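Local coordinates for malonyl CoA-acyl carrier protein transacylase (Synechocystis sp. PCC 6803 substr. Kazusa, PDB 4RR5) that transfers the malonyl group from malonyl-CoA to holo-acyl carrier protein, the step that supplies malonyl units to fatty acid biosynthesis, at residues Met124-Met129 with Val157-Thr162; Asn152-Val157 with Arg243-Met248. All coordinates share one frame; numbering follows the deposited sequence.

Interaction 1. Residues Met124-Met129 with Val157-Thr162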
ATOM      1  N   MET A 124       1.875 -10.991  14.586  1.00 49.12           N
ATOM      2  CA  MET A 124       2.898  -9.949  14.541  1.00 42.57           C
ATOM      3  C   MET A 124       3.711  -9.922  13.231  1.00 41.48           C
ATOM      4  O   MET A 124       3.884 -10.946  12.567  1.00 41.14           O
ATOM      5  CB  MET A 124       3.827 -10.154  15.740  1.00 45.76           C
ATOM      6  CG  MET A 124       4.986  -9.217  15.850  1.00 44.00           C
ATOM      7  SD  MET A 124       6.278  -9.991  16.827  1.00 57.93           S
ATOM      8  CE  MET A 124       7.712  -9.102  16.210  1.00 53.50           C
ATOM      9  N   MET A 125       4.201  -8.743  12.857  1.00 45.36           N
ATOM     10  CA  MET A 125       5.109  -8.609  11.720  1.00 38.00           C
ATOM     11  C   MET A 125       6.370  -7.826  12.089  1.00 38.43           C
ATOM     12  O   MET A 125       6.320  -6.910  12.912  1.00 39.90           O
ATOM     13  CB  MET A 125       4.410  -7.912  10.550  1.00 36.77           C
ATOM     14  CG  MET A 125       2.984  -8.375  10.293  1.00 36.14           C
ATOM     15  SD  MET A 125       2.196  -7.311   9.078  1.00 30.20           S
ATOM     16  CE  MET A 125       2.977  -7.885   7.572  1.00 24.78           C
ATOM     17  N   ALA A 126       7.493  -8.181  11.465  1.00 37.68           N
ATOM     18  CA  ALA A 126       8.752  -7.458  11.646  1.00 41.01           C
ATOM     19  C   ALA A 126       9.436  -7.186  10.317  1.00 40.88           C
ATOM     20  O   ALA A 126       9.316  -7.971   9.376  1.00 41.95           O
ATOM     21  CB  ALA A 126       9.695  -8.231  12.561  1.00 41.33           C
ATOM     22  N   ALA A 127      10.166  -6.079  10.241  1.00 38.38           N
ATOM     23  CA  ALA A 127      10.919  -5.765   9.033  1.00 40.46           C
ATOM     24  C   ALA A 127      12.398  -6.071   9.248  1.00 44.08           C
ATOM     25  O   ALA A 127      12.904  -5.992  10.364  1.00 42.09           O
ATOM     26  CB  ALA A 127      10.722  -4.316   8.635  1.00 37.82           C
ATOM     27  N   LEU A 128      13.083  -6.428   8.172  1.00 37.63           N
ATOM     28  CA  LEU A 128      14.479  -6.808   8.260  1.00 36.90           C
ATOM     29  C   LEU A 128      15.254  -6.009   7.246  1.00 41.25           C
ATOM     30  O   LEU A 128      14.944  -6.039   6.059  1.00 41.33           O
ATOM     31  CB  LEU A 128      14.660  -8.309   8.020  1.00 37.90           C
ATOM     32  CG  LEU A 128      14.032  -9.235   9.058  1.00 35.88           C
ATOM     33  CD1 LEU A 128      13.906 -10.648   8.532  1.00 38.99           C
ATOM     34  CD2 LEU A 128      14.877  -9.231  10.296  1.00 43.64           C
ATOM     35  N   MET A 129      16.244  -5.260   7.708  1.00 47.82           N
ATOM     36  CA  MET A 129      17.017  -4.455   6.785  1.00 49.43           C
ATOM     37  C   MET A 129      18.438  -4.981   6.788  1.00 51.33           C
ATOM     38  O   MET A 129      19.032  -5.164   7.847  1.00 56.40           O
ATOM     39  CB  MET A 129      16.971  -2.963   7.153  1.00 56.41           C
ATOM     40  CG  MET A 129      18.062  -2.149   6.439  1.00 69.29           C
ATOM     41  SD  MET A 129      17.934  -0.340   6.425  1.00 98.12           S
ATOM     42  CE  MET A 129      19.231   0.059   5.240  1.00 67.21           C
ATOM     43  N   VAL A 157      13.001  -6.889   3.661  1.00 34.21           N
ATOM     44  CA  VAL A 157      11.757  -7.635   3.623  1.00 33.99           C
ATOM     45  C   VAL A 157      10.965  -7.401   4.886  1.00 31.53           C
ATOM     46  O   VAL A 157      11.448  -6.803   5.837  1.00 34.11           O
ATOM     47  CB  VAL A 157      11.980  -9.148   3.487  1.00 35.32           C
ATOM     48  CG1 VAL A 157      12.730  -9.474   2.186  1.00 28.63           C
ATOM     49  CG2 VAL A 157      12.692  -9.691   4.738  1.00 32.70           C
ATOM     50  N   VAL A 158       9.739  -7.895   4.881  1.00 32.64           N
ATOM     51  CA  VAL A 158       8.924  -7.952   6.075  1.00 28.72           C
ATOM     52  C   VAL A 158       8.422  -9.373   6.253  1.00 27.09           C
ATOM     53  O   VAL A 158       7.868  -9.952   5.329  1.00 29.71           O
ATOM     54  CB  VAL A 158       7.752  -6.985   5.991  1.00 29.93           C
ATOM     55  CG1 VAL A 158       6.704  -7.328   7.035  1.00 27.32           C
ATOM     56  CG2 VAL A 158       8.259  -5.549   6.144  1.00 28.18           C
ATOM     57  N   ILE A 159       8.645  -9.951   7.424  1.00 29.84           N
ATOM     58  CA  ILE A 159       8.108 -11.273   7.710  1.00 31.99           C
ATOM     59  C   ILE A 159       6.855 -11.145   8.569  1.00 31.09           C
ATOM     60  O   ILE A 159       6.640 -10.117   9.203  1.00 28.57           O
ATOM     61  CB  ILE A 159       9.135 -12.180   8.410  1.00 33.50           C
ATOM     62  CG1 ILE A 159       9.669 -11.531   9.682  1.00 32.83           C
ATOM     63  CG2 ILE A 159      10.280 -12.509   7.472  1.00 30.84           C
ATOM     64  CD1 ILE A 159      10.642 -12.417  10.400  1.00 44.89           C
ATOM     65  N   SER A 160       6.028 -12.185   8.567  1.00 28.06           N
ATOM     66  CA  SER A 160       4.724 -12.131   9.215  1.00 34.44           C
ATOM     67  C   SER A 160       4.405 -13.461   9.878  1.00 41.55           C
ATOM     68  O   SER A 160       4.788 -14.514   9.374  1.00 39.14           O
ATOM     69  CB  SER A 160       3.631 -11.776   8.196  1.00 33.54           C
ATOM     70  OG  SER A 160       2.351 -11.644   8.798  1.00 26.58           O
ATOM     71  N   GLY A 161       3.703 -13.422  11.006  1.00 43.88           N
ATOM     72  CA  GLY A 161       3.294 -14.656  11.647  1.00 44.70           C
ATOM     73  C   GLY A 161       3.082 -14.560  13.142  1.00 45.64           C
ATOM     74  O   GLY A 161       2.761 -13.489  13.675  1.00 43.48           O
ATOM     75  N   THR A 162       3.251 -15.695  13.815  1.00 44.88           N
ATOM     76  CA  THR A 162       3.055 -15.766  15.260  1.00 54.48           C
ATOM     77  C   THR A 162       4.088 -14.890  15.958  1.00 50.88           C
ATOM     78  O   THR A 162       5.185 -14.676  15.429  1.00 42.69           O
ATOM     79  CB  THR A 162       3.150 -17.224  15.782  1.00 47.71           C
ATOM     80  OG1 THR A 162       4.475 -17.735  15.576  1.00 44.89           O
ATOM     81  CG2 THR A 162       2.146 -18.110  15.058  1.00 45.62           C
TER

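Interaction 2. Residues Asn152-Val157 with Arg243-Met248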
ATOM      1  N   ASN A 152      10.369  -6.090  -0.398  1.00 27.66           N
ATOM      2  CA  ASN A 152      10.396  -4.666  -0.709  1.00 27.79           C
ATOM      3  C   ASN A 152      11.612  -4.179  -1.511  1.00 29.20           C
ATOM      4  O   ASN A 152      11.462  -3.483  -2.514  1.00 33.43           O
ATOM      5  CB  ASN A 152      10.286  -3.882   0.596  1.00 29.40           C
ATOM      6  CG  ASN A 152       8.906  -3.975   1.210  1.00 25.29           C
ATOM      7  OD1 ASN A 152       7.905  -4.067   0.493  1.00 21.51           O
ATOM      8  ND2 ASN A 152       8.841  -3.954   2.548  1.00 27.55           N
ATOM      9  N   SER A 153      12.810  -4.523  -1.057  1.00 36.76           N
ATOM     10  CA  SER A 153      14.042  -4.212  -1.782  1.00 38.03           C
ATOM     11  C   SER A 153      15.038  -5.306  -1.449  1.00 38.68           C
ATOM     12  O   SER A 153      14.862  -6.002  -0.448  1.00 38.59           O
ATOM     13  CB  SER A 153      14.596  -2.824  -1.405  1.00 37.12           C
ATOM     14  OG  SER A 153      15.140  -2.795  -0.093  1.00 34.18           O
ATOM     15  N   PRO A 154      16.074  -5.483  -2.285  1.00 44.66           N
ATOM     16  CA  PRO A 154      17.125  -6.461  -1.975  1.00 45.66           C
ATOM     17  C   PRO A 154      17.628  -6.383  -0.527  1.00 46.38           C
ATOM     18  O   PRO A 154      18.005  -7.394   0.072  1.00 54.98           O
ATOM     19  CB  PRO A 154      18.224  -6.092  -2.968  1.00 43.71           C
ATOM     20  CG  PRO A 154      17.454  -5.638  -4.180  1.00 44.48           C
ATOM     21  CD  PRO A 154      16.212  -4.952  -3.654  1.00 42.83           C
ATOM     22  N   GLU A 155      17.595  -5.188   0.043  1.00 45.20           N
ATOM     23  CA  GLU A 155      18.067  -4.980   1.399  1.00 48.92           C
ATOM     24  C   GLU A 155      16.975  -5.213   2.438  1.00 46.62           C
ATOM     25  O   GLU A 155      17.260  -5.312   3.636  1.00 48.29           O
ATOM     26  CB  GLU A 155      18.611  -3.556   1.556  1.00 53.39           C
ATOM     27  CG  GLU A 155      19.422  -3.049   0.377  1.00 57.55           C
ATOM     28  CD  GLU A 155      20.128  -1.750   0.700  1.00 65.51           C
ATOM     29  OE1 GLU A 155      19.818  -1.161   1.760  1.00 67.20           O
ATOM     30  OE2 GLU A 155      20.995  -1.318  -0.094  1.00 63.96           O
ATOM     31  N   GLN A 156      15.724  -5.290   1.993  1.00 48.20           N
ATOM     32  CA  GLN A 156      14.619  -5.250   2.945  1.00 42.41           C
ATOM     33  C   GLN A 156      13.419  -6.145   2.638  1.00 41.66           C
ATOM     34  O   GLN A 156      12.876  -6.141   1.520  1.00 34.75           O
ATOM     35  CB  GLN A 156      14.109  -3.822   3.092  1.00 35.30           C
ATOM     36  CG  GLN A 156      12.989  -3.758   4.096  1.00 39.03           C
ATOM     37  CD  GLN A 156      12.324  -2.419   4.131  1.00 49.13           C
ATOM     38  OE1 GLN A 156      12.963  -1.390   3.874  1.00 49.00           O
ATOM     39  NE2 GLN A 156      11.028  -2.413   4.445  1.00 37.29           N
ATOM     40  N   VAL A 157      13.001  -6.889   3.661  1.00 34.21           N
ATOM     41  CA  VAL A 157      11.757  -7.635   3.623  1.00 33.99           C
ATOM     42  C   VAL A 157      10.965  -7.401   4.886  1.00 31.53           C
ATOM     43  O   VAL A 157      11.448  -6.803   5.837  1.00 34.11           O
ATOM     44  CB  VAL A 157      11.980  -9.148   3.487  1.00 35.32           C
ATOM     45  CG1 VAL A 157      12.730  -9.474   2.186  1.00 28.63           C
ATOM     46  CG2 VAL A 157      12.692  -9.691   4.738  1.00 32.70           C
ATOM     47  N   ARG A 243       4.908  -8.269  -3.425  1.00 27.62           N
ATOM     48  CA  ARG A 243       6.082  -8.379  -4.273  1.00 28.30           C
ATOM     49  C   ARG A 243       6.475  -7.017  -4.840  1.00 29.88           C
ATOM     50  O   ARG A 243       6.427  -6.796  -6.054  1.00 26.39           O
ATOM     51  CB  ARG A 243       5.796  -9.384  -5.376  1.00 21.03           C
ATOM     52  CG  ARG A 243       5.247 -10.669  -4.779  1.00 25.70           C
ATOM     53  CD  ARG A 243       4.700 -11.616  -5.802  1.00 25.00           C
ATOM     54  NE  ARG A 243       5.683 -11.852  -6.848  1.00 35.14           N
ATOM     55  CZ  ARG A 243       5.461 -12.595  -7.920  1.00 32.98           C
ATOM     56  NH1 ARG A 243       4.281 -13.181  -8.092  1.00 22.74           N
ATOM     57  NH2 ARG A 243       6.423 -12.739  -8.814  1.00 37.94           N
ATOM     58  N   TRP A 244       6.861  -6.100  -3.953  1.00 27.22           N
ATOM     59  CA  TRP A 244       7.112  -4.731  -4.380  1.00 24.66           C
ATOM     60  C   TRP A 244       8.436  -4.621  -5.113  1.00 29.02           C
ATOM     61  O   TRP A 244       8.535  -3.895  -6.101  1.00 31.27           O
ATOM     62  CB  TRP A 244       7.081  -3.752  -3.209  1.00 25.59           C
ATOM     63  CG  TRP A 244       7.034  -2.359  -3.712  1.00 22.60           C
ATOM     64  CD1 TRP A 244       8.068  -1.468  -3.765  1.00 24.38           C
ATOM     65  CD2 TRP A 244       5.911  -1.708  -4.309  1.00 21.01           C
ATOM     66  NE1 TRP A 244       7.651  -0.294  -4.347  1.00 25.33           N
ATOM     67  CE2 TRP A 244       6.332  -0.419  -4.698  1.00 27.23           C
ATOM     68  CE3 TRP A 244       4.588  -2.088  -4.552  1.00 22.97           C
ATOM     69  CZ2 TRP A 244       5.468   0.500  -5.297  1.00 21.28           C
ATOM     70  CZ3 TRP A 244       3.737  -1.181  -5.164  1.00 20.83           C
ATOM     71  CH2 TRP A 244       4.183   0.097  -5.529  1.00 22.27           C
ATOM     72  N   ARG A 245       9.447  -5.348  -4.647  1.00 30.31           N
ATOM     73  CA  ARG A 245      10.726  -5.398  -5.357  1.00 32.86           C
ATOM     74  C   ARG A 245      10.505  -5.689  -6.837  1.00 30.84           C
ATOM     75  O   ARG A 245      10.942  -4.929  -7.700  1.00 32.32           O
ATOM     76  CB  ARG A 245      11.657  -6.450  -4.739  1.00 37.28           C
ATOM     77  CG  ARG A 245      12.982  -6.636  -5.494  1.00 39.54           C
ATOM     78  CD  ARG A 245      13.867  -7.760  -4.915  1.00 39.02           C
ATOM     79  NE  ARG A 245      13.211  -9.071  -4.840  1.00 35.63           N
ATOM     80  CZ  ARG A 245      13.067  -9.919  -5.861  1.00 38.86           C
ATOM     81  NH1 ARG A 245      13.510  -9.607  -7.073  1.00 41.91           N
ATOM     82  NH2 ARG A 245      12.465 -11.088  -5.674  1.00 40.66           N
ATOM     83  N   GLU A 246       9.797  -6.779  -7.116  1.00 34.57           N
ATOM     84  CA  GLU A 246       9.488  -7.186  -8.485  1.00 32.47           C
ATOM     85  C   GLU A 246       8.613  -6.168  -9.187  1.00 33.31           C
ATOM     86  O   GLU A 246       8.587  -6.095 -10.416  1.00 35.92           O
ATOM     87  CB  GLU A 246       8.788  -8.549  -8.504  1.00 31.58           C
ATOM     88  CG  GLU A 246       9.664  -9.733  -8.110  1.00 32.03           C
ATOM     89  CD  GLU A 246       8.853 -11.006  -7.928  1.00 38.86           C
ATOM     90  OE1 GLU A 246       8.306 -11.214  -6.831  1.00 43.78           O
ATOM     91  OE2 GLU A 246       8.743 -11.799  -8.886  1.00 42.89           O
ATOM     92  N   THR A 247       7.874  -5.389  -8.411  1.00 33.92           N
ATOM     93  CA  THR A 247       7.008  -4.394  -9.017  1.00 31.52           C
ATOM     94  C   THR A 247       7.873  -3.329  -9.677  1.00 30.55           C
ATOM     95  O   THR A 247       7.651  -2.959 -10.838  1.00 29.03           O
ATOM     96  CB  THR A 247       6.065  -3.777  -7.990  1.00 26.38           C
ATOM     97  OG1 THR A 247       5.149  -4.786  -7.543  1.00 26.67           O
ATOM     98  CG2 THR A 247       5.286  -2.649  -8.620  1.00 23.94           C
ATOM     99  N   MET A 248       8.889  -2.885  -8.943  1.00 26.95           N
ATOM    100  CA  MET A 248       9.804  -1.855  -9.419  1.00 30.15           C
ATOM    101  C   MET A 248      10.649  -2.311 -10.613  1.00 35.61           C
ATOM    102  O   MET A 248      10.849  -1.555 -11.572  1.00 35.49           O
ATOM    103  CB  MET A 248      10.699  -1.399  -8.266  1.00 31.79           C
ATOM    104  CG  MET A 248       9.916  -0.676  -7.197  1.00 21.11           C
ATOM    105  SD  MET A 248      10.878  -0.198  -5.780  1.00 30.88           S
ATOM    106  CE  MET A 248      11.311  -1.816  -5.120  1.00 30.88           C
TER

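Interaction 1. Residues Met124-Met129 with Val157-Thr162
Met125 lies across Ser160 and Val158 on the neighbouring antiparallel strand, a worked example of how one sheet can serve two different surroundings. Its CG rests 3.6 Å from Ser160 OG, and the bend at chi3 (75°) brings the terminal methyl back over the partner strand, where CE meets Val158 CG1 at 3.8 Å. The other branch of Val158, CG2, is set against Ala127 CB at 3.7 Å, so this valine divides its two methyls between Met125 and Ala127. Ser160 OG is hydrogen-bonded to Phe187 O, and against Met125 it only packs. An alanine in place of Met125 would probably open a gap above Val158 and Ser160 and leave the Phe187 loop, on which the thioether chain also packs, less firmly supported.

On the reverse face, Leu128 reaches over Val157 and on to Ile159. Its CB lies 4.1 Å from Val157 CG2, while tip meets tip where Leu128 CD1 comes within 4.2 Å of Ile159 CD1. Ala126 CB faces Ile159 CG1 at 4.4 Å, and helix 163-171 packs over this side through Val166, Ile169 and Leu170.

Six backbone bonds fix the register, two in each of the pairs Met124-Gly161, Ala126-Ile159 and Leu128-Val157; that from Met124 N to Gly161 O is 2.8 Å long. The strand order and connections are those of the ferredoxin-like small subdomain of FabD transacylases, with helix 163-171 on the Leu128 face and, about 5 Å from the Met125 side chain, the side chain of His188, the probable catalytic histidine.

Interaction 2. Residues Asn152-Val157 with Arg243-Met248
Close van der Waals packing joins Asn152 and Pro154, at the tip of a beta hairpin, to Trp244, Arg245 and Met248 at the start of helix 244-254. The hairpin end is shaped by a type I turn from Ser153 to Gln156 and by a classic beta bulge, in which Gln156 O accepts from both Asn152 N and Ser153 N.

The carbonyl of Asn152 is the focus. Met248 brings its terminal methyl to it, with CE 3.1 Å from Asn152 O, and Arg245 CB lies 3.7 Å from the same oxygen. The Trp244 indole presents its edge, CD1 standing 4.1 Å from Asn152 O, near the ring plane. Although Arg245 N is 3.5 Å from Asn152 O, the angle is too poor for a hydrogen bond; the Arg245 backbone bonds with that of Asp151.

The Asn152 amide and the indole are steeply turned to each other, their planes 69° apart. Asn152 OD1 passes 3.8 Å from Trp244 CB and takes its hydrogen bond from His87, the residue before the probable nucleophile Ser88; the His87 ring in turn meets the indole.

Arg245 works along its length. With CG anti to the backbone N (chi1 176°), its aliphatic part runs out beside the proline ring, CD reaching 3.9 Å from Pro154 CD, and beyond this the NE forms a salt bridge with Asp151.

Around the contact, helix 267-273 packs through Leu271 on Asn152 and Ser153 and through Leu268 on Trp244, while Thr275 of the following loop touches Pro154 and Met248, so hairpin tip and helix start lie along that helix and loop.

Overall arrangement
The two interactions, with centres 14 Å apart, overlap at Val157, which packs across the contact in interaction 1 and merely continues the hairpin in interaction 2; they illustrate two ways of building a fold. Interaction 1 is wholly buried and lies inside one sheet, where regular backbone bonding sets the spacing and mostly apolar side chains line both faces. Interaction 2 starts from the hairpin turn joining two inner strands of this sheet and meets a helix distant in sequence; it relies on packing round a carbonyl, runs from buried Asn152 out to exposed Pro154, and passes its polar ends to residues outside. Among their touches, Val158 CG2 packs on Asn152 ND2, 4.0 Å away, on the face that probably borders the active site.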